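Local coordinates for protein response regulator (Caulobacter vibrioides, PDB 3N0R) that probably acts as a stress response regulator whose receiver domain controls how its sigma-like domain sequesters an anti-sigma factor, at residues A[160-165]-A[186-191]; A[196-201]-A[223-228]. The protein carries 1 engineered substitution. All blocks are in the same frame, centred on the assembly; numbering follows the deposited sequence.

Interaction 1 of 2, residues A[160-165]-A[186-191]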
loop_
_atom_site.group_PDB
_atom_site.type_symbol
_atom_site.label_atom_id
_atom_site.label_comp_id
_atom_site.label_asym_id
_atom_site.label_seq_id
_atom_site.Cartn_x
_atom_site.Cartn_y
_atom_site.Cartn_z
ATOM N N ALA A 160 -13.301 -14.004 -4.463
ATOM C CA ALA A 160 -12.174 -14.871 -4.785
ATOM C C ALA A 160 -11.761 -14.640 -6.231
ATOM O O ALA A 160 -12.608 -14.554 -7.130
ATOM C CB ALA A 160 -12.544 -16.334 -4.578
ATOM N N THR A 161 -10.464 -14.569 -6.459
ATOM C CA THR A 161 -9.979 -14.419 -7.815
ATOM C C THR A 161 -8.836 -15.381 -8.085
ATOM O O THR A 161 -8.357 -16.079 -7.181
ATOM C CB THR A 161 -9.588 -12.961 -8.111
ATOM O OG1 THR A 161 -9.370 -12.779 -9.516
ATOM C CG2 THR A 161 -8.363 -12.550 -7.313
ATOM N N GLU A 162 -8.427 -15.430 -9.344
ATOM C CA GLU A 162 -7.320 -16.276 -9.754
ATOM C C GLU A 162 -6.018 -15.500 -9.673
ATOM O O GLU A 162 -5.926 -14.376 -10.169
ATOM C CB GLU A 162 -7.545 -16.781 -11.178
ATOM C CG GLU A 162 -8.740 -17.699 -11.302
ATOM C CD GLU A 162 -8.912 -18.251 -12.700
ATOM O OE1 GLU A 162 -8.050 -17.980 -13.562
ATOM O OE2 GLU A 162 -9.914 -18.958 -12.933
ATOM N N VAL A 163 -5.021 -16.103 -9.042
ATOM C CA VAL A 163 -3.767 -15.425 -8.760
ATOM C C VAL A 163 -2.585 -16.172 -9.352
ATOM O O VAL A 163 -2.440 -17.384 -9.151
ATOM C CB VAL A 163 -3.566 -15.280 -7.238
ATOM C CG1 VAL A 163 -2.294 -14.517 -6.943
ATOM C CG2 VAL A 163 -4.776 -14.585 -6.620
ATOM N N LEU A 164 -1.738 -15.441 -10.075
ATOM C CA LEU A 164 -0.457 -15.964 -10.558
ATOM C C LEU A 164 0.661 -15.400 -9.690
ATOM O O LEU A 164 0.702 -14.190 -9.424
ATOM C CB LEU A 164 -0.233 -15.535 -12.012
ATOM C CG LEU A 164 1.155 -15.812 -12.590
ATOM C CD1 LEU A 164 1.429 -17.316 -12.657
ATOM C CD2 LEU A 164 1.276 -15.202 -13.978
ATOM N N ILE A 165 1.550 -16.277 -9.236
ATOM C CA ILE A 165 2.726 -15.857 -8.484
ATOM C C ILE A 165 3.958 -16.047 -9.365
ATOM O O ILE A 165 4.104 -17.091 -9.997
ATOM C CB ILE A 165 2.865 -16.689 -7.185
ATOM C CG1 ILE A 165 1.674 -16.430 -6.257
ATOM C CG2 ILE A 165 4.197 -16.392 -6.484
ATOM C CD1 ILE A 165 1.489 -17.466 -5.199
ATOM N N ASP A 186 -7.599 -18.235 -5.418
ATOM C CA ASP A 186 -7.210 -19.453 -6.121
ATOM C C ASP A 186 -5.895 -19.224 -6.845
ATOM O O ASP A 186 -5.850 -18.497 -7.831
ATOM C CB ASP A 186 -8.314 -19.794 -7.133
ATOM C CG ASP A 186 -8.016 -21.028 -7.957
ATOM O OD1 ASP A 186 -7.227 -21.889 -7.515
ATOM O OD2 ASP A 186 -8.606 -21.144 -9.055
ATOM N N VAL A 187 -4.827 -19.835 -6.361
ATOM C CA VAL A 187 -3.537 -19.731 -7.027
ATOM C C VAL A 187 -3.530 -20.673 -8.210
ATOM O O VAL A 187 -3.632 -21.880 -8.044
ATOM C CB VAL A 187 -2.371 -20.057 -6.074
ATOM C CG1 VAL A 187 -1.038 -20.106 -6.828
ATOM C CG2 VAL A 187 -2.316 -19.008 -4.968
ATOM N N THR A 188 -3.428 -20.120 -9.410
ATOM C CA THR A 188 -3.497 -20.952 -10.600
ATOM C C THR A 188 -2.130 -21.395 -11.121
ATOM O O THR A 188 -2.054 -22.349 -11.876
ATOM C CB THR A 188 -4.259 -20.257 -11.710
ATOM O OG1 THR A 188 -3.628 -19.005 -11.981
ATOM C CG2 THR A 188 -5.719 -20.030 -11.299
ATOM N N ASP A 189 -1.058 -20.704 -10.733
ATOM C CA ASP A 189 0.289 -21.181 -11.033
ATOM C C ASP A 189 1.310 -20.378 -10.243
ATOM O O ASP A 189 1.013 -19.294 -9.727
ATOM C CB ASP A 189 0.605 -21.108 -12.537
ATOM C CG ASP A 189 1.586 -22.195 -13.000
ATOM O OD1 ASP A 189 2.193 -22.903 -12.171
ATOM O OD2 ASP A 189 1.745 -22.348 -14.229
ATOM N N ILE A 190 2.505 -20.953 -10.137
ATOM C CA ILE A 190 3.673 -20.292 -9.580
ATOM C C ILE A 190 4.786 -20.477 -10.596
ATOM O O ILE A 190 5.223 -21.601 -10.853
ATOM C CB ILE A 190 4.107 -20.881 -8.224
ATOM C CG1 ILE A 190 2.947 -20.850 -7.219
ATOM C CG2 ILE A 190 5.344 -20.143 -7.710
ATOM C CD1 ILE A 190 3.295 -21.444 -5.878
ATOM N N ALA A 191 5.225 -19.373 -11.183
ATOM C CA ALA A 191 6.242 -19.385 -12.224
ATOM C C ALA A 191 7.581 -18.970 -11.641
ATOM O O ALA A 191 7.653 -17.984 -10.900
ATOM C CB ALA A 191 5.844 -18.427 -13.328
HETATM O O HOH W 1 -5.109 -17.430 -13.640
#
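I165 packs against two residues of strand 186-191, V187 and I190. Its CG1 branch stands anti to the carbonyl carbon (chi1 -64°), which carries CD1 back to V187 CG1 at 4.0 Å, while I165 CG2 lies alongside I190 CG2, the two side chains running the same way. Helix 170-182 covers this face through I176 and V180. The backbone of I165 is held at both ends: its N donates to D189 O over 3.1 Å, almost straight, and its O accepts from A191 N at 2.8 Å. At the other end D186 repeats the pattern, its N bonded to T161 O and its O to V163 N. The D186 carboxylate lies beside the E162 side chain with its plane nearly perpendicular to the E162 carboxylate; E162 OE1 is paired with R204, which would offset the like charges. T188 CG2 lies across the aliphatic part of E162, 3.7 Å from E162 CB, and one water links T188 OG1 to E162 OE1. On the same face as E162 and D186, L164 CD1 reaches D189 CB. Parallel neighbours joined through helix 170-182 form the first beta-alpha-beta unit of the receiver fold.

Interaction 2 of 2, residues A[196-201]-A[223-228]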
loop_
_atom_site.group_PDB
_atom_site.type_symbol
_atom_site.label_atom_id
_atom_site.label_comp_id
_atom_site.label_asym_id
_atom_site.label_seq_id
_atom_site.Cartn_x
_atom_site.Cartn_y
_atom_site.Cartn_z
ATOM N N GLU A 196 8.105 -19.111 -17.838
ATOM C CA GLU A 196 7.047 -19.861 -17.167
ATOM C C GLU A 196 5.840 -18.974 -16.903
ATOM O O GLU A 196 4.699 -19.419 -17.026
ATOM C CB GLU A 196 7.559 -20.506 -15.874
ATOM C CG GLU A 196 8.607 -21.581 -16.153
ATOM C CD GLU A 196 9.136 -22.250 -14.906
ATOM O OE1 GLU A 196 8.684 -21.914 -13.792
ATOM O OE2 GLU A 196 10.019 -23.119 -15.048
ATOM N N ALA A 197 6.087 -17.713 -16.559
ATOM C CA ALA A 197 4.988 -16.773 -16.336
ATOM C C ALA A 197 4.206 -16.544 -17.624
ATOM O O ALA A 197 2.979 -16.505 -17.620
ATOM C CB ALA A 197 5.504 -15.452 -15.781
ATOM N N LEU A 198 4.910 -16.397 -18.739
ATOM C CA LEU A 198 4.219 -16.223 -20.009
ATOM C C LEU A 198 3.411 -17.461 -20.402
ATOM O O LEU A 198 2.289 -17.352 -20.891
ATOM C CB LEU A 198 5.211 -15.851 -21.096
ATOM C CG LEU A 198 4.587 -15.594 -22.462
ATOM C CD1 LEU A 198 3.469 -14.550 -22.419
ATOM C CD2 LEU A 198 5.678 -15.175 -23.433
ATOM N N GLU A 199 3.968 -18.642 -20.164
ATOM C CA GLU A 199 3.223 -19.870 -20.398
ATOM C C GLU A 199 1.933 -19.901 -19.574
ATOM O O GLU A 199 0.861 -20.242 -20.082
ATOM C CB GLU A 199 4.096 -21.069 -20.055
ATOM C CG GLU A 199 3.501 -22.394 -20.452
ATOM C CD GLU A 199 4.494 -23.531 -20.305
ATOM O OE1 GLU A 199 5.492 -23.362 -19.563
ATOM O OE2 GLU A 199 4.287 -24.589 -20.936
ATOM N N ALA A 200 2.041 -19.536 -18.301
ATOM C CA ALA A 200 0.866 -19.512 -17.431
ATOM C C ALA A 200 -0.214 -18.551 -17.929
ATOM O O ALA A 200 -1.398 -18.900 -17.984
ATOM C CB ALA A 200 1.264 -19.169 -16.008
ATOM N N VAL A 201 0.190 -17.333 -18.278
ATOM C CA VAL A 201 -0.772 -16.321 -18.709
ATOM C C VAL A 201 -1.395 -16.694 -20.056
ATOM O O VAL A 201 -2.559 -16.418 -20.300
ATOM C CB VAL A 201 -0.139 -14.912 -18.761
ATOM C CG1 VAL A 201 -1.095 -13.930 -19.395
ATOM C CG2 VAL A 201 0.232 -14.443 -17.357
ATOM N N ASP A 223 8.261 -9.049 -16.664
ATOM C CA ASP A 223 8.586 -8.435 -17.957
ATOM C C ASP A 223 7.878 -9.014 -19.181
ATOM O O ASP A 223 7.463 -8.264 -20.066
ATOM C CB ASP A 223 10.100 -8.409 -18.197
ATOM C CG ASP A 223 10.777 -7.229 -17.523
ATOM O OD1 ASP A 223 10.054 -6.342 -17.018
ATOM O OD2 ASP A 223 12.026 -7.180 -17.515
ATOM N N ALA A 224 7.757 -10.335 -19.256
ATOM C CA ALA A 224 7.196 -10.959 -20.450
ATOM C C ALA A 224 5.673 -10.982 -20.449
ATOM O O ALA A 224 5.059 -11.341 -21.453
ATOM C CB ALA A 224 7.756 -12.366 -20.641
ATOM N N VAL A 225 5.062 -10.596 -19.332
ATOM C CA VAL A 225 3.605 -10.590 -19.260
ATOM C C VAL A 225 3.023 -9.195 -18.997
ATOM O O VAL A 225 1.803 -9.009 -19.000
ATOM C CB VAL A 225 3.073 -11.604 -18.214
ATOM C CG1 VAL A 225 3.415 -13.029 -18.639
ATOM C CG2 VAL A 225 3.612 -11.293 -16.818
ATOM N N LYS A 226 3.898 -8.215 -18.793
ATOM C CA LYS A 226 3.479 -6.867 -18.425
ATOM C C LYS A 226 2.474 -6.276 -19.412
ATOM O O LYS A 226 1.480 -5.675 -19.006
ATOM C CB LYS A 226 4.703 -5.959 -18.292
ATOM C CG LYS A 226 4.400 -4.521 -17.914
ATOM C CD LYS A 226 5.694 -3.741 -17.713
ATOM C CE LYS A 226 6.624 -3.895 -18.908
ATOM N NZ LYS A 226 7.931 -3.210 -18.691
ATOM N N ASP A 227 2.721 -6.460 -20.707
ATOM C CA ASP A 227 1.852 -5.888 -21.733
ATOM C C ASP A 227 0.462 -6.525 -21.741
ATOM O O ASP A 227 -0.555 -5.822 -21.766
ATOM C CB ASP A 227 2.493 -6.004 -23.121
ATOM C CG ASP A 227 3.725 -5.130 -23.272
ATOM O OD1 ASP A 227 3.956 -4.259 -22.404
ATOM O OD2 ASP A 227 4.456 -5.304 -24.272
ATOM N N ILE A 228 0.430 -7.855 -21.718
ATOM C CA ILE A 228 -0.818 -8.613 -21.702
ATOM C C ILE A 228 -1.650 -8.253 -20.476
ATOM O O ILE A 228 -2.853 -8.015 -20.576
ATOM C CB ILE A 228 -0.558 -10.139 -21.703
ATOM C CG1 ILE A 228 0.137 -10.574 -22.996
ATOM C CG2 ILE A 228 -1.860 -10.910 -21.529
ATOM C CD1 ILE A 228 0.754 -11.957 -22.909
#
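The helix 194-203 side of the receiver's alpha/beta sandwich meets the segment that leads into helix 226-231 in a contact made by apolar side chains, with V225 at its centre. V225 buries the most surface here, and its CG1 does nearly all the touching. That methyl is anti to the carbonyl carbon (chi1 -65°) and points into the turn of helix 194-203, where it comes within 3.6 Å of both L198 CA and A197 O. It therefore rests on the helix backbone as well as on side chains. A197 O is already engaged by V201 N within the helix, so the methyl adds a van der Waals contact beside a satisfied carbonyl. V201 closes the same spot from one turn further on: its CG2 meets V225 CG1 at 3.7 Å, the two valines crossing at a slant.

Receiver domains have a five-stranded parallel sheet with helices on both faces, and here two neighbouring helical elements pack side by side on one face of it. V201 also lies on the sheet, and A197 on I166, so A197 and V201, which receive V225, are also seated on the strands. I228, in the first turn of helix 226-231, extends the contact along V201 and L198. Its CG2 approaches V201 CG1 at 3.8 Å, the side chains sliding past each other in opposite directions, while its CD1 meets L198 CD1, also at 3.8 Å, with the side chains roughly perpendicular. L198 has CG anti to its own nitrogen (chi1 -178°), and from there CD1 reaches across to segment 223-228, 3.7 Å from A224 O and also against I228 CD1. At the outer margin, L198 CB faces A224 CB at 4.3 Å, and a bound glycerol lies close to the A224 side chain.

Overall arrangement
Both interactions belong to the receiver domain, with centres about 13 Å apart, and come in series along the chain: interaction 1 closes with strand 186-191, and helix 194-203 of interaction 2 follows directly. Interaction 1 forms the edge of the five-stranded parallel sheet, whereas interaction 2 joins helical elements packed on one of its faces. They touch where A191 CB meets A197 N at 3.3 Å, where L164 CD2 meets V201 CG2 at 3.6 Å, and where D189 OD2 lies near A200 CB. Helix 194-203 thus touches both the edge strand pair and the segment entering helix 226-231, so the two contacts share one packed region of the receiver domain.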